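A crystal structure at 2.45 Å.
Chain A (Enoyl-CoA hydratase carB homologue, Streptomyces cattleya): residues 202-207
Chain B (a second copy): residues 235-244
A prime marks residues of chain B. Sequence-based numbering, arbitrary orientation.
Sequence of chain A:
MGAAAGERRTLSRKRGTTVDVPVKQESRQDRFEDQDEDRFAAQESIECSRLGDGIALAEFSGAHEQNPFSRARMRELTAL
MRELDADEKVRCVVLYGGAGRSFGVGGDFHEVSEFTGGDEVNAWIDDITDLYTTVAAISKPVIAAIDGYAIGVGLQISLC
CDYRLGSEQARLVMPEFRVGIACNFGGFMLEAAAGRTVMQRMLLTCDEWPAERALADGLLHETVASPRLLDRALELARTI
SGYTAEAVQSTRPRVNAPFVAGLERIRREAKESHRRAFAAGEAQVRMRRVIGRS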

ATOM      1  N   MET A 202       7.952 -12.133  -2.059  1.00 45.95           N
ATOM      2  CA  MET A 202       8.630 -12.723  -0.903  1.00 46.37           C
ATOM      3  C   MET A 202       8.099 -14.092  -0.498  1.00 50.74           C
ATOM      4  O   MET A 202       8.900 -15.007  -0.320  1.00 50.52           O
ATOM      5  CB  MET A 202       8.621 -11.770   0.291  1.00 48.85           C
ATOM      6  CG  MET A 202       9.600 -10.654   0.156  1.00 52.95           C
ATOM      7  SD  MET A 202       9.817  -9.777   1.703  1.00 58.41           S
ATOM      8  CE  MET A 202      11.175 -10.746   2.451  1.00 54.38           C
ATOM      9  N   LEU A 203       6.769 -14.238  -0.355  1.00 47.55           N
ATOM     10  CA  LEU A 203       6.141 -15.507   0.044  1.00 47.58           C
ATOM     11  C   LEU A 203       6.326 -16.615  -0.972  1.00 51.08           C
ATOM     12  O   LEU A 203       6.599 -17.751  -0.583  1.00 51.92           O
ATOM     13  CB  LEU A 203       4.620 -15.359   0.332  1.00 47.81           C
ATOM     14  CG  LEU A 203       4.098 -14.515   1.526  1.00 52.12           C
ATOM     15  CD1 LEU A 203       2.837 -15.134   2.108  1.00 51.66           C
ATOM     16  CD2 LEU A 203       5.132 -14.329   2.627  1.00 54.50           C
ATOM     17  N   LEU A 204       6.177 -16.295  -2.269  1.00 47.19           N
ATOM     18  CA  LEU A 204       6.217 -17.283  -3.347  1.00 46.38           C
ATOM     19  C   LEU A 204       7.605 -17.676  -3.833  1.00 51.53           C
ATOM     20  O   LEU A 204       7.754 -18.802  -4.317  1.00 53.15           O
ATOM     21  CB  LEU A 204       5.346 -16.838  -4.534  1.00 45.82           C
ATOM     22  CG  LEU A 204       3.858 -16.608  -4.246  1.00 48.79           C
ATOM     23  CD1 LEU A 204       3.161 -16.053  -5.470  1.00 48.79           C
ATOM     24  CD2 LEU A 204       3.162 -17.863  -3.711  1.00 47.60           C
ATOM     25  N   THR A 205       8.605 -16.790  -3.733  1.00 48.75           N
ATOM     26  CA  THR A 205       9.967 -17.125  -4.179  1.00 49.83           C
ATOM     27  C   THR A 205      10.840 -17.616  -3.008  1.00 57.09           C
ATOM     28  O   THR A 205      11.830 -18.330  -3.229  1.00 57.27           O
ATOM     29  CB  THR A 205      10.675 -15.918  -4.842  1.00 54.87           C
ATOM     30  OG1 THR A 205      10.930 -14.913  -3.859  1.00 54.88           O
ATOM     31  CG2 THR A 205       9.920 -15.351  -6.047  1.00 53.40           C
ATOM     32  N   CYS A 206      10.510 -17.155  -1.776  1.00 54.87           N
ATOM     33  CA  CYS A 206      11.244 -17.388  -0.527  1.00 54.80           C
ATOM     34  C   CYS A 206      12.699 -16.898  -0.607  1.00 58.36           C
ATOM     35  O   CYS A 206      13.538 -17.302   0.194  1.00 58.51           O
ATOM     36  CB  CYS A 206      11.139 -18.835  -0.060  1.00 55.51           C
ATOM     37  SG  CYS A 206       9.448 -19.355   0.304  1.00 59.89           S
ATOM     38  N   ASP A 207      12.961 -15.974  -1.551  1.00 55.04           N
ATOM     39  CA  ASP A 207      14.248 -15.330  -1.784  1.00 55.05           C
ATOM     40  C   ASP A 207      14.555 -14.355  -0.668  1.00 59.43           C
ATOM     41  O   ASP A 207      13.649 -13.859   0.011  1.00 59.03           O
ATOM     42  CB  ASP A 207      14.237 -14.564  -3.124  1.00 57.27           C
ATOM     43  CG  ASP A 207      14.314 -15.415  -4.386  1.00 70.78           C
ATOM     44  OD1 ASP A 207      14.349 -16.674  -4.266  1.00 71.17           O
ATOM     45  OD2 ASP A 207      14.345 -14.828  -5.496  1.00 77.65           O
TER
ATOM     46  N   GLU B 235       9.244 -22.256 -14.429  1.00 53.22           N
ATOM     47  CA  GLU B 235      10.334 -22.345 -13.452  1.00 53.22           C
ATOM     48  C   GLU B 235       9.765 -21.979 -12.069  1.00 58.55           C
ATOM     49  O   GLU B 235       9.938 -22.733 -11.111  1.00 59.06           O
ATOM     50  CB  GLU B 235      11.464 -21.382 -13.857  1.00 54.67           C
ATOM     51  CG  GLU B 235      12.712 -21.427 -12.991  1.00 64.82           C
ATOM     52  CD  GLU B 235      13.859 -20.618 -13.569  1.00 90.82           C
ATOM     53  OE1 GLU B 235      14.518 -21.111 -14.513  1.00 96.53           O
ATOM     54  OE2 GLU B 235      14.090 -19.483 -13.093  1.00 83.93           O
ATOM     55  N   LEU B 236       9.027 -20.853 -11.999  1.00 55.77           N
ATOM     56  CA  LEU B 236       8.368 -20.377 -10.794  1.00 55.77           C
ATOM     57  C   LEU B 236       7.210 -21.302 -10.369  1.00 59.83           C
ATOM     58  O   LEU B 236       7.083 -21.589  -9.174  1.00 60.04           O
ATOM     59  CB  LEU B 236       7.892 -18.935 -10.990  1.00 56.10           C
ATOM     60  CG  LEU B 236       7.120 -18.293  -9.833  1.00 61.72           C
ATOM     61  CD1 LEU B 236       7.993 -18.123  -8.584  1.00 62.39           C
ATOM     62  CD2 LEU B 236       6.549 -16.986 -10.248  1.00 64.63           C
ATOM     63  N   ALA B 237       6.382 -21.775 -11.335  1.00 55.66           N
ATOM     64  CA  ALA B 237       5.269 -22.700 -11.071  1.00 55.16           C
ATOM     65  C   ALA B 237       5.773 -23.982 -10.418  1.00 59.63           C
ATOM     66  O   ALA B 237       5.109 -24.495  -9.525  1.00 60.24           O
ATOM     67  CB  ALA B 237       4.521 -23.024 -12.354  1.00 55.69           C
ATOM     68  N   ARG B 238       6.963 -24.465 -10.835  1.00 56.73           N
ATOM     69  CA  ARG B 238       7.622 -25.651 -10.283  1.00 56.93           C
ATOM     70  C   ARG B 238       8.056 -25.395  -8.842  1.00 59.43           C
ATOM     71  O   ARG B 238       7.832 -26.251  -7.987  1.00 59.27           O
ATOM     72  CB  ARG B 238       8.822 -26.076 -11.151  1.00 58.81           C
ATOM     73  CG  ARG B 238       8.479 -27.138 -12.190  1.00 70.29           C
ATOM     74  CD  ARG B 238       9.665 -27.534 -13.067  1.00 79.12           C
ATOM     75  NE  ARG B 238       9.557 -26.996 -14.426  1.00 89.39           N
ATOM     76  CZ  ARG B 238       8.858 -27.552 -15.412  1.00106.40           C
ATOM     77  NH1 ARG B 238       8.175 -28.676 -15.199  1.00 94.88           N
ATOM     78  NH2 ARG B 238       8.819 -26.986 -16.608  1.00 94.34           N
ATOM     79  N   THR B 239       8.654 -24.208  -8.575  1.00 55.24           N
ATOM     80  CA  THR B 239       9.092 -23.770  -7.243  1.00 54.57           C
ATOM     81  C   THR B 239       7.890 -23.719  -6.287  1.00 57.82           C
ATOM     82  O   THR B 239       7.976 -24.234  -5.172  1.00 58.28           O
ATOM     83  CB  THR B 239       9.802 -22.408  -7.331  1.00 58.41           C
ATOM     84  OG1 THR B 239      10.961 -22.521  -8.161  1.00 60.55           O
ATOM     85  CG2 THR B 239      10.201 -21.867  -5.966  1.00 54.59           C
ATOM     86  N   ILE B 240       6.776 -23.110  -6.740  1.00 53.53           N
ATOM     87  CA  ILE B 240       5.540 -22.988  -5.970  1.00 53.60           C
ATOM     88  C   ILE B 240       4.977 -24.388  -5.677  1.00 58.06           C
ATOM     89  O   ILE B 240       4.597 -24.674  -4.542  1.00 57.04           O
ATOM     90  CB  ILE B 240       4.531 -22.032  -6.684  1.00 56.72           C
ATOM     91  CG1 ILE B 240       5.045 -20.569  -6.656  1.00 57.47           C
ATOM     92  CG2 ILE B 240       3.123 -22.125  -6.079  1.00 57.25           C
ATOM     93  CD1 ILE B 240       4.328 -19.579  -7.590  1.00 62.26           C
ATOM     94  N   SER B 241       4.986 -25.261  -6.692  1.00 56.73           N
ATOM     95  CA  SER B 241       4.495 -26.634  -6.612  1.00 57.11           C
ATOM     96  C   SER B 241       5.299 -27.530  -5.664  1.00 60.51           C
ATOM     97  O   SER B 241       4.719 -28.415  -5.029  1.00 59.43           O
ATOM     98  CB  SER B 241       4.442 -27.264  -7.994  1.00 60.73           C
ATOM     99  OG  SER B 241       3.750 -28.492  -7.879  1.00 74.35           O
ATOM    100  N   GLY B 242       6.607 -27.278  -5.577  1.00 57.41           N
ATOM    101  CA  GLY B 242       7.533 -28.009  -4.721  1.00 57.68           C
ATOM    102  C   GLY B 242       7.334 -27.784  -3.234  1.00 62.97           C
ATOM    103  O   GLY B 242       7.907 -28.513  -2.420  1.00 63.29           O
ATOM    104  N   TYR B 243       6.544 -26.754  -2.866  1.00 59.48           N
ATOM    105  CA  TYR B 243       6.236 -26.430  -1.471  1.00 57.93           C
ATOM    106  C   TYR B 243       5.123 -27.335  -1.005  1.00 60.40           C
ATOM    107  O   TYR B 243       4.307 -27.763  -1.822  1.00 59.86           O
ATOM    108  CB  TYR B 243       5.742 -24.976  -1.332  1.00 57.76           C
ATOM    109  CG  TYR B 243       6.692 -23.890  -1.782  1.00 57.92           C
ATOM    110  CD1 TYR B 243       8.064 -24.000  -1.567  1.00 59.24           C
ATOM    111  CD2 TYR B 243       6.213 -22.703  -2.334  1.00 58.12           C
ATOM    112  CE1 TYR B 243       8.937 -22.976  -1.928  1.00 59.95           C
ATOM    113  CE2 TYR B 243       7.076 -21.675  -2.704  1.00 58.64           C
ATOM    114  CZ  TYR B 243       8.438 -21.817  -2.500  1.00 65.40           C
ATOM    115  OH  TYR B 243       9.295 -20.809  -2.860  1.00 67.87           O
ATOM    116  N   THR B 244       5.054 -27.579   0.318  1.00 56.81           N
ATOM    117  CA  THR B 244       3.998 -28.363   0.960  1.00 55.94           C
ATOM    118  C   THR B 244       2.685 -27.667   0.626  1.00 59.38           C
ATOM    119  O   THR B 244       2.534 -26.482   0.920  1.00 60.02           O
ATOM    120  CB  THR B 244       4.259 -28.463   2.479  1.00 61.98           C
ATOM    121  OG1 THR B 244       5.594 -28.937   2.694  1.00 60.56           O
ATOM    122  CG2 THR B 244       3.255 -29.369   3.194  1.00 59.36           C
TER

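The contact joins the last turn of a helix in chain A to the end of a helix in chain B and the loop that follows. It buries 264 Å², both sides summed.

Met202 does not touch the other stretch. Met202 O accepts a backbone hydrogen bond from Cys206 N at 3.1 Å, which closes the last helical turn. Leu203 is peripheral, and the end of its side chain leads away from chain B.

Leu204 has the largest covered area, 74 Å². Near the end of a helix, its carbonyl O receives no backbone bond within the stretch. Tyr243′ OH donates a hydrogen bond to Leu204 O at 2.9 Å. The oxygen lies at the ring edge, near the ring plane, where a phenol hydroxyl donates well. The CA-to-CB bond of Tyr243′ points toward chain A, and with chi1 m the ring brings its OH to Leu204 O. Beside the polar bond, Leu204 CB packs against Ile240′ CD1 at 4.2 Å. Ile240′ starts sideways, but its end comes nearer, so its reach suits this apolar contact.

Thr205 points its CB away, yet its methyl still meets chain B: Thr205 CG2 lies 4.2 Å from Leu236′ CD1. Within the stretch, Asp207 N donates to Thr205 OG1 at 3.3 Å.

Cys206 leaves the helix with positive phi, and its CA-to-CB bond points toward chain B. Cys206 SG is 3.5 Å from Tyr243′ OH and 3.9 Å from Tyr243′ CZ. Cys206 SG sits oblique to the Tyr243′ ring, 4.7 Å from its centroid. A small, polarizable thiol suits this buried place beside a phenol.

Asp207 makes no contact with chain B. In chain B, Thr239′ OG1 donates to Glu235′ O at 3.1 Å, within its own helix.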